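Local coordinates for D-alanyl-lipoteichoic acid synthetase (Streptococcus pneumoniae, PDB 3BMA), which probably takes part in the D-alanylation of lipoteichoic acid at the cell membrane, as a DltD-family protein related to the SGNH hydrolases, at residues R185-E188 / R189-S192; H8-L11 / G12-K15; F384-D387 / W388-D392. The protein carries 1 engineered substitution. All blocks are in the same frame, centred on the assembly; numbering follows the deposited sequence.

Contact 1 of 3, residues R185-E188 / R189-S192; sequences RFNE and RQAS. Engineered in segment 189-192: Arg189 (natural residue Cys).
Phe186 sets its CG anti to the backbone N (chi1 178°), and this torsion together with the extended chain of Gln190 brings the two side chains together one helical turn apart. The amide slants past the ring end: Gln190 OE1 comes 3.2 Å from Phe186 CZ, the ring and amide planes turned 49° apart. Gln190 NE2 lies 3.3 Å from Asn187 OD1. The stronger bonds of these two amides reach out of the chain: Asn187 ND2 donates to Gln190 OE1 of the second subunit, and Gln190 OE1 accepts from Asn187 ND2 of that subunit in return. Asn187 ND2 also bonds Thr131 of its own chain, on helix 127-136. Along another flank of the helix, Arg185 and the engineered Arg189 run side by side in the same direction. NH2 of Arg189 stops 3.5 Å from Arg185 CD, near the plane of the Arg185 guanidinium and at its edge; the two guanidinium planes are 48° apart. Arg185 turns its own charge to Glu178 of the third subunit in a salt bridge. Behind the side chains runs the i to i+4 bonding of helix 174-194, with Gln190 N 2.9 Å from Phe186 O and Ser192 N 3.1 Å from Glu188 O. In one of its two conformers Ser192 also donates from OG to Glu188 O. The reciprocal pairing satisfies the amide of the buried Asn187 and that of Gln190, and joins this helix to its copy in the second subunit, whereas the neighbouring arginines, with NE of Arg185 4.1 Å from NH2 of Arg189, add like charges that the acidic Glu178 of the third subunit would partly offset.

Contact 2 of 3, residues H8-L11 / G12-K15; sequences HHNL and GAEK
Asn10 caps helix 11-18 by holding its OD1 3.1 Å from Ala13 N, the side-chain bond of an N-cap. With CG turned directly opposite the backbone N (chi1 -180°), the amide swings forward over the first turn; the donor stands above the plane of the Asn10 side-chain carbonyl, 50° out of it. The same oxygen lies 3.4 Å from Ala13 CB. Glu14 makes up the tightly packed, buried part. Its CG lies beside its own backbone N and the chain runs extended from there, bringing OE2 3.2 Å from His9 CB and near the ring edge, in the ring plane; carboxylate and imidazole planes stand almost perpendicular at 89°. OE2 also sits 3.2 Å from Asn10 O, an approach of two acceptors, while Glu14 N makes only a weak bond to that oxygen. Helix 29-36 backs this side: Arg34 touches both Asn10 and Glu14, and Arg34 O takes a weak hydrogen bond from His9 ND1. The looser side faces solvent. There the exposed Leu11 sends CD1 to within 3.8 Å of Lys15 CE, an aliphatic contact just short of the lysine's charged end, while Lys15 N bonds Leu11 O at 3.2 Å, the next i to i+4 bond along. Lys15 NZ has a long, weak ion pair with Glu65, and Leu11 also touches Val41. Chemically, the cap gives one of the first-turn N-H groups an acceptor from outside the helix. The Glu14 carboxylate lies near the N-terminal end, where the helix dipole would probably favour its negative charge, but Asp38 close to OE1 and the carbonyl of Asn10 would work against this and might raise its affinity for a proton.

Contact 3 of 3, residues F384-D387 / W388-D392; sequences FSKD and WATYD
Ser385 and Ala389 are joined by the first backbone bond of the short helix 386-389, Ala389 N to Ser385 O at 3.2 Å, and Thr390 N follows by bonding Lys386 O at 3.1 Å; at Thr390 the backbone leaves the helix. Ser385 is the N-cap: OG, held between its backbone N and carbonyl carbon (chi1 79°), accepts from Trp388 N at 3.3 Å in a fairly straight bond of 159°, and is also bonded to Arg382 O. At the other end Thr390 OG1 donates to Lys386 O at 2.9 Å. Thr390 N and OG1 reach this oxygen from opposite faces of the carbonyl plane, so one acceptor holds both. The methyl CG2 of Thr390 rests 4.1 Å from Lys386 CD, and Tyr391 CB packs 3.4 Å from Asp387 O. Beyond the capped turn, Trp388 meets Phe383 and Phe398 edge-to-face, while Lys320 (cation-pi) and Gln324 (bonded to NE1) come from helix 311-326. Ala389 touches Asn276 of helix 274-287, and Phe384 packs between that helix and helix 141-153.

Overall arrangement
From the N terminus, contact 2 comes first, starting helix 11-18 beside helix 29-36. Contact 1 follows inside the long helix 174-194, and contact 3 spans the short helix 386-389 near the C terminus. Each is a local turn of continuous chain, so the three run in series; none nests within or crosses another. Contacts 1 and 2 lie on the same side of the chain's centre, their centres about 20 Å apart and their nearest atoms about 10 Å. Contact 3 is opposite contact 2, about 44 Å between centres. Contact 1 joins neighbouring subunits, while contacts 2 and 3 lie near the two chain ends and pack on helices of the same subunit.

Contact 1 of 3, residues R185-E188 / R189-S192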
ATOM      1  N   ARG C 185      -2.189   4.804  12.896  1.00 27.80           N
ATOM      2  CA  ARG C 185      -1.574   3.786  13.746  1.00 24.01           C
ATOM      3  C   ARG C 185      -0.105   4.078  13.973  1.00 24.52           C
ATOM      4  O   ARG C 185       0.398   3.906  15.080  1.00 27.35           O
ATOM      5  CB  ARG C 185      -1.712   2.394  13.131  1.00 23.25           C
ATOM      6  CG  ARG C 185      -2.974   1.650  13.509  1.00 28.41           C
ATOM      7  CD  ARG C 185      -2.860   0.170  13.157  1.00 33.51           C
ATOM      8  NE  ARG C 185      -2.606  -0.043  11.730  1.00 34.04           N
ATOM      9  CZ  ARG C 185      -3.549  -0.087  10.788  1.00 34.53           C
ATOM     10  NH1 ARG C 185      -4.832   0.067  11.099  1.00 41.68           N
ATOM     11  NH2 ARG C 185      -3.211  -0.279   9.526  1.00 27.03           N
ATOM     12  N   PHE C 186       0.579   4.508  12.913  1.00 26.24           N
ATOM     13  CA  PHE C 186       1.973   4.902  13.017  1.00 22.55           C
ATOM     14  C   PHE C 186       2.141   6.102  13.937  1.00 27.25           C
ATOM     15  O   PHE C 186       3.052   6.116  14.769  1.00 22.89           O
ATOM     16  CB  PHE C 186       2.591   5.192  11.648  1.00 23.00           C
ATOM     17  CG  PHE C 186       4.020   5.656  11.726  1.00 26.01           C
ATOM     18  CD1 PHE C 186       4.983   4.880  12.377  1.00 20.91           C
ATOM     19  CD2 PHE C 186       4.402   6.863  11.163  1.00 28.96           C
ATOM     20  CE1 PHE C 186       6.297   5.308  12.472  1.00 21.11           C
ATOM     21  CE2 PHE C 186       5.722   7.298  11.247  1.00 34.36           C
ATOM     22  CZ  PHE C 186       6.670   6.515  11.899  1.00 33.79           C
ATOM     23  N   ASN C 187       1.259   7.090  13.786  1.00 21.46           N
ATOM     24  CA  ASN C 187       1.265   8.276  14.642  1.00 24.95           C
ATOM     25  C   ASN C 187       0.954   8.005  16.108  1.00 28.35           C
ATOM     26  O   ASN C 187       1.503   8.674  16.981  1.00 26.45           O
ATOM     27  CB  ASN C 187       0.314   9.347  14.109  1.00 26.00           C
ATOM     28  CG  ASN C 187       1.032  10.434  13.345  1.00 24.28           C
ATOM     29  OD1 ASN C 187       2.261  10.510  13.345  1.00 29.80           O
ATOM     30  ND2 ASN C 187       0.264  11.291  12.696  1.00 15.88           N
ATOM     31  N   GLU C 188       0.076   7.038  16.381  1.00 27.98           N
ATOM     32  CA  GLU C 188      -0.193   6.665  17.766  1.00 37.50           C
ATOM     33  C   GLU C 188       0.947   5.855  18.404  1.00 35.18           C
ATOM     34  O   GLU C 188       1.240   6.051  19.581  1.00 43.56           O
ATOM     35  CB  GLU C 188      -1.574   5.999  17.945  1.00 36.36           C
ATOM     36  CG  GLU C 188      -1.686   4.533  17.548  1.00 51.91           C
ATOM     37  CD  GLU C 188      -2.873   3.824  18.186  1.00 55.32           C
ATOM     38  OE1 GLU C 188      -3.310   2.790  17.631  1.00 63.27           O
ATOM     39  OE2 GLU C 188      -3.368   4.291  19.238  1.00 66.66           O
ATOM     40  N   ARG C 189       1.599   4.983  17.628  1.00 29.91           N
ATOM     41  CA  ARG C 189       2.761   4.214  18.109  1.00 40.19           C
ATOM     42  C   ARG C 189       3.966   5.114  18.349  1.00 35.36           C
ATOM     43  O   ARG C 189       4.721   4.914  19.299  1.00 41.37           O
ATOM     44  CB  ARG C 189       3.155   3.097  17.133  1.00 39.09           C
ATOM     45  CG  ARG C 189       2.159   1.955  17.032  1.00 48.50           C
ATOM     46  CD  ARG C 189       2.740   0.775  16.253  1.00 56.04           C
ATOM     47  NE  ARG C 189       1.778   0.193  15.313  1.00 71.69           N
ATOM     48  CZ  ARG C 189       0.824  -0.684  15.630  1.00 79.92           C
ATOM     49  NH1 ARG C 189       0.672  -1.105  16.881  1.00 84.56           N
ATOM     50  NH2 ARG C 189       0.011  -1.141  14.685  1.00 82.12           N
ATOM     51  N   GLN C 190       4.129   6.101  17.475  1.00 28.17           N
ATOM     52  CA  GLN C 190       5.198   7.081  17.562  1.00 29.68           C
ATOM     53  C   GLN C 190       5.018   7.958  18.797  1.00 32.59           C
ATOM     54  O   GLN C 190       5.946   8.108  19.600  1.00 26.85           O
ATOM     55  CB  GLN C 190       5.175   7.951  16.310  1.00 29.32           C
ATOM     56  CG  GLN C 190       6.509   8.456  15.856  1.00 35.15           C
ATOM     57  CD  GLN C 190       6.441   9.093  14.486  1.00 27.82           C
ATOM     58  OE1 GLN C 190       7.403   9.036  13.725  1.00 41.97           O
ATOM     59  NE2 GLN C 190       5.305   9.706  14.163  1.00 17.28           N
ATOM     60  N   ALA C 191       3.816   8.518  18.945  1.00 30.30           N
ATOM     61  CA  ALA C 191       3.485   9.406  20.060  1.00 38.78           C
ATOM     62  C   ALA C 191       3.594   8.744  21.436  1.00 37.70           C
ATOM     63  O   ALA C 191       4.121   9.350  22.366  1.00 41.43           O
ATOM     64  CB  ALA C 191       2.102  10.007  19.872  1.00 35.50           C
ATOM     65  N   SER C 192       3.113   7.506  21.550  1.00 38.16           N
ATOM     66  CA  SER C 192       3.123   6.794  22.827  0.50 42.38           C
ATOM     67  C   SER C 192       4.518   6.318  23.229  1.00 44.52           C
ATOM     68  O   SER C 192       4.811   6.182  24.417  1.00 50.02           O
ATOM     69  CB  SER C 192       2.133   5.623  22.815  0.50 41.08           C
ATOM     70  OG  SER C 192       2.455   4.683  21.808  0.50 41.50           O
TER

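Contact 2 of 3, residues H8-L11 / G12-K15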
ATOM      1  N   HIS C   8       2.591   0.013  31.590  1.00104.00           N
ATOM      2  CA  HIS C   8       2.431   0.032  33.040  1.00 98.76           C
ATOM      3  C   HIS C   8       2.603   1.457  33.558  1.00 91.48           C
ATOM      4  O   HIS C   8       3.309   2.270  32.955  1.00 90.14           O
ATOM      5  CB  HIS C   8       3.385  -0.940  33.741  1.00102.67           C
ATOM      6  CG  HIS C   8       2.825  -1.519  35.005  1.00108.80           C
ATOM      7  ND1 HIS C   8       2.978  -0.915  36.236  1.00109.98           N
ATOM      8  CD2 HIS C   8       2.099  -2.641  35.227  1.00111.33           C
ATOM      9  CE1 HIS C   8       2.377  -1.644  37.160  1.00110.54           C
ATOM     10  NE2 HIS C   8       1.836  -2.696  36.574  1.00112.13           N
ATOM     11  N   HIS C   9       1.957   1.744  34.683  1.00 83.44           N
ATOM     12  CA  HIS C   9       1.738   3.114  35.129  1.00 71.61           C
ATOM     13  C   HIS C   9       2.635   3.533  36.289  1.00 69.93           C
ATOM     14  O   HIS C   9       2.827   2.783  37.247  1.00 73.24           O
ATOM     15  CB  HIS C   9       0.266   3.294  35.514  1.00 66.55           C
ATOM     16  CG  HIS C   9      -0.689   2.954  34.412  1.00 56.31           C
ATOM     17  ND1 HIS C   9      -1.133   3.884  33.498  1.00 52.31           N
ATOM     18  CD2 HIS C   9      -1.274   1.782  34.069  1.00 55.91           C
ATOM     19  CE1 HIS C   9      -1.954   3.301  32.642  1.00 43.78           C
ATOM     20  NE2 HIS C   9      -2.057   2.026  32.967  1.00 45.86           N
ATOM     21  N   ASN C  10       3.183   4.741  36.184  1.00 66.57           N
ATOM     22  CA  ASN C  10       3.907   5.365  37.282  1.00 64.29           C
ATOM     23  C   ASN C  10       3.073   6.509  37.850  1.00 63.20           C
ATOM     24  O   ASN C  10       2.777   7.473  37.144  1.00 65.31           O
ATOM     25  CB  ASN C  10       5.274   5.869  36.808  1.00 64.72           C
ATOM     26  CG  ASN C  10       6.079   6.524  37.918  1.00 68.26           C
ATOM     27  OD1 ASN C  10       6.492   7.678  37.799  1.00 62.69           O
ATOM     28  ND2 ASN C  10       6.308   5.790  39.002  1.00 74.76           N
ATOM     29  N   LEU C  11       2.693   6.388  39.121  1.00 62.12           N
ATOM     30  CA  LEU C  11       1.830   7.365  39.796  1.00 58.93           C
ATOM     31  C   LEU C  11       2.475   8.751  39.918  1.00 56.07           C
ATOM     32  O   LEU C  11       1.790   9.773  39.792  1.00 50.38           O
ATOM     33  CB  LEU C  11       1.400   6.831  41.173  1.00 59.96           C
ATOM     34  CG  LEU C  11       0.601   7.682  42.173  1.00 59.61           C
ATOM     35  CD1 LEU C  11      -0.691   8.207  41.579  1.00 54.72           C
ATOM     36  CD2 LEU C  11       0.314   6.891  43.442  1.00 61.57           C
ATOM     37  N   GLY C  12       3.789   8.769  40.148  1.00 52.81           N
ATOM     38  CA  GLY C  12       4.559  10.004  40.274  1.00 50.56           C
ATOM     39  C   GLY C  12       4.559  10.864  39.024  1.00 50.85           C
ATOM     40  O   GLY C  12       4.347  12.076  39.107  1.00 51.99           O
ATOM     41  N   ALA C  13       4.781  10.231  37.871  1.00 46.85           N
ATOM     42  CA  ALA C  13       4.837  10.922  36.576  1.00 44.96           C
ATOM     43  C   ALA C  13       3.485  11.477  36.148  1.00 45.52           C
ATOM     44  O   ALA C  13       3.411  12.520  35.496  1.00 48.72           O
ATOM     45  CB  ALA C  13       5.394  10.001  35.503  1.00 41.15           C
ATOM     46  N   GLU C  14       2.423  10.771  36.527  1.00 43.67           N
ATOM     47  CA  GLU C  14       1.058  11.155  36.185  1.00 46.47           C
ATOM     48  C   GLU C  14       0.551  12.351  36.975  1.00 45.46           C
ATOM     49  O   GLU C  14      -0.196  13.169  36.443  1.00 45.93           O
ATOM     50  CB  GLU C  14       0.121   9.971  36.366  1.00 45.44           C
ATOM     51  CG  GLU C  14       0.375   8.876  35.365  1.00 50.79           C
ATOM     52  CD  GLU C  14      -0.219   7.561  35.784  1.00 53.10           C
ATOM     53  OE1 GLU C  14      -1.204   7.561  36.551  1.00 56.56           O
ATOM     54  OE2 GLU C  14       0.304   6.525  35.338  1.00 57.87           O
ATOM     55  N   LYS C  15       0.961  12.443  38.238  1.00 45.92           N
ATOM     56  CA  LYS C  15       0.602  13.569  39.093  1.00 46.13           C
ATOM     57  C   LYS C  15       1.238  14.863  38.601  1.00 46.82           C
ATOM     58  O   LYS C  15       0.609  15.923  38.650  1.00 53.43           O
ATOM     59  CB  LYS C  15       0.992  13.297  40.548  1.00 47.70           C
ATOM     60  CG  LYS C  15       0.079  12.304  41.249  1.00 51.79           C
ATOM     61  CD  LYS C  15       0.374  12.220  42.736  1.00 57.55           C
ATOM     62  CE  LYS C  15      -0.759  11.517  43.473  1.00 59.71           C
ATOM     63  NZ  LYS C  15      -0.443  11.300  44.910  1.00 61.67           N
TER

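Contact 3 of 3, residues F384-D387 / W388-D392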
ATOM      1  N   PHE C 384     -25.117  23.339  14.553  1.00 39.05           N
ATOM      2  CA  PHE C 384     -23.973  23.451  13.644  1.00 41.65           C
ATOM      3  C   PHE C 384     -24.136  24.587  12.634  1.00 41.51           C
ATOM      4  O   PHE C 384     -23.149  25.048  12.052  1.00 45.33           O
ATOM      5  CB  PHE C 384     -23.756  22.142  12.870  1.00 39.17           C
ATOM      6  CG  PHE C 384     -23.028  21.079  13.646  1.00 31.34           C
ATOM      7  CD1 PHE C 384     -23.626  19.846  13.885  1.00 30.44           C
ATOM      8  CD2 PHE C 384     -21.741  21.302  14.120  1.00 27.05           C
ATOM      9  CE1 PHE C 384     -22.957  18.854  14.592  1.00 33.45           C
ATOM     10  CE2 PHE C 384     -21.068  20.322  14.839  1.00 28.29           C
ATOM     11  CZ  PHE C 384     -21.674  19.094  15.071  1.00 33.01           C
ATOM     12  N   SER C 385     -25.377  25.026  12.428  1.00 42.42           N
ATOM     13  CA  SER C 385     -25.710  25.997  11.382  1.00 45.43           C
ATOM     14  C   SER C 385     -25.302  27.432  11.711  1.00 43.85           C
ATOM     15  O   SER C 385     -25.095  27.786  12.872  1.00 45.31           O
ATOM     16  CB  SER C 385     -27.207  25.952  11.062  1.00 48.46           C
ATOM     17  OG  SER C 385     -27.956  26.650  12.043  1.00 53.29           O
ATOM     18  N   LYS C 386     -25.202  28.246  10.662  1.00 51.15           N
ATOM     19  CA  LYS C 386     -24.912  29.673  10.771  1.00 56.41           C
ATOM     20  C   LYS C 386     -26.103  30.420  11.379  1.00 57.07           C
ATOM     21  O   LYS C 386     -25.928  31.473  12.000  1.00 58.91           O
ATOM     22  CB  LYS C 386     -24.561  30.236   9.387  1.00 58.07           C
ATOM     23  CG  LYS C 386     -23.737  31.529   9.386  1.00 65.57           C
ATOM     24  CD  LYS C 386     -24.596  32.782   9.181  1.00 72.04           C
ATOM     25  CE  LYS C 386     -25.142  32.885   7.759  1.00 76.01           C
ATOM     26  NZ  LYS C 386     -26.107  34.013   7.610  1.00 72.80           N
ATOM     27  N   ASP C 387     -27.303  29.863  11.194  1.00 54.41           N
ATOM     28  CA  ASP C 387     -28.535  30.387  11.788  1.00 53.74           C
ATOM     29  C   ASP C 387     -28.451  30.428  13.314  1.00 47.57           C
ATOM     30  O   ASP C 387     -28.839  31.418  13.932  1.00 49.55           O
ATOM     31  CB  ASP C 387     -29.747  29.550  11.356  1.00 57.97           C
ATOM     32  CG  ASP C 387     -30.020  29.631   9.860  1.00 69.59           C
ATOM     33  OD1 ASP C 387     -31.209  29.708   9.482  1.00 73.16           O
ATOM     34  OD2 ASP C 387     -29.059  29.610   9.059  1.00 81.58           O
ATOM     35  N   TRP C 388     -27.935  29.354  13.907  1.00 39.72           N
ATOM     36  CA  TRP C 388     -27.722  29.306  15.348  1.00 38.41           C
ATOM     37  C   TRP C 388     -26.569  30.195  15.775  1.00 38.26           C
ATOM     38  O   TRP C 388     -26.643  30.859  16.809  1.00 39.95           O
ATOM     39  CB  TRP C 388     -27.489  27.871  15.842  1.00 33.14           C
ATOM     40  CG  TRP C 388     -27.221  27.808  17.319  1.00 39.09           C
ATOM     41  CD1 TRP C 388     -26.055  27.441  17.924  1.00 31.06           C
ATOM     42  CD2 TRP C 388     -28.126  28.170  18.376  1.00 38.06           C
ATOM     43  NE1 TRP C 388     -26.181  27.529  19.290  1.00 39.88           N
ATOM     44  CE2 TRP C 388     -27.441  27.974  19.594  1.00 37.59           C
ATOM     45  CE3 TRP C 388     -29.454  28.624  18.410  1.00 37.25           C
ATOM     46  CZ2 TRP C 388     -28.037  28.215  20.835  1.00 37.84           C
ATOM     47  CZ3 TRP C 388     -30.044  28.871  19.643  1.00 35.84           C
ATOM     48  CH2 TRP C 388     -29.335  28.661  20.839  1.00 35.31           C
ATOM     49  N   ALA C 389     -25.515  30.208  14.959  1.00 38.95           N
ATOM     50  CA  ALA C 389     -24.288  30.944  15.247  1.00 36.00           C
ATOM     51  C   ALA C 389     -24.529  32.437  15.451  1.00 39.76           C
ATOM     52  O   ALA C 389     -23.902  33.063  16.308  1.00 34.22           O
ATOM     53  CB  ALA C 389     -23.275  30.720  14.137  1.00 37.41           C
ATOM     54  N   THR C 390     -25.458  32.990  14.672  1.00 41.15           N
ATOM     55  CA  THR C 390     -25.733  34.425  14.679  1.00 43.56           C
ATOM     56  C   THR C 390     -27.100  34.791  15.280  1.00 48.76           C
ATOM     57  O   THR C 390     -27.573  35.916  15.100  1.00 54.04           O
ATOM     58  CB  THR C 390     -25.634  35.006  13.252  1.00 43.60           C
ATOM     59  OG1 THR C 390     -26.527  34.296  12.385  1.00 40.78           O
ATOM     60  CG2 THR C 390     -24.215  34.888  12.715  1.00 46.52           C
ATOM     61  N   TYR C 391     -27.719  33.853  15.999  1.00 51.24           N
ATOM     62  CA  TYR C 391     -29.073  34.036  16.532  1.00 52.95           C
ATOM     63  C   TYR C 391     -29.157  35.027  17.697  1.00 59.79           C
ATOM     64  O   TYR C 391     -28.514  34.844  18.734  1.00 58.11           O
ATOM     65  CB  TYR C 391     -29.691  32.691  16.927  1.00 53.18           C
ATOM     66  CG  TYR C 391     -31.169  32.768  17.242  1.00 54.11           C
ATOM     67  CD1 TYR C 391     -32.110  32.952  16.226  1.00 57.26           C
ATOM     68  CD2 TYR C 391     -31.629  32.656  18.554  1.00 50.33           C
ATOM     69  CE1 TYR C 391     -33.471  33.028  16.509  1.00 53.22           C
ATOM     70  CE2 TYR C 391     -32.987  32.729  18.849  1.00 55.26           C
ATOM     71  CZ  TYR C 391     -33.901  32.913  17.821  1.00 55.26           C
ATOM     72  OH  TYR C 391     -35.244  32.982  18.104  1.00 57.29           O
ATOM     73  N   ASP C 392     -29.977  36.063  17.503  1.00 66.58           N
ATOM     74  CA  ASP C 392     -30.120  37.188  18.432  1.00 71.01           C
ATOM     75  C   ASP C 392     -31.227  37.000  19.461  1.00 74.88           C
ATOM     76  O   ASP C 392     -31.004  37.176  20.661  1.00 76.81           O
ATOM     77  CB  ASP C 392     -30.457  38.465  17.655  1.00 71.09           C
ATOM     78  CG  ASP C 392     -29.300  38.989  16.853  1.00 72.15           C
ATOM     79  OD1 ASP C 392     -28.302  39.418  17.466  1.00 78.42           O
ATOM     80  OD2 ASP C 392     -29.407  38.995  15.607  1.00 74.02           O
TER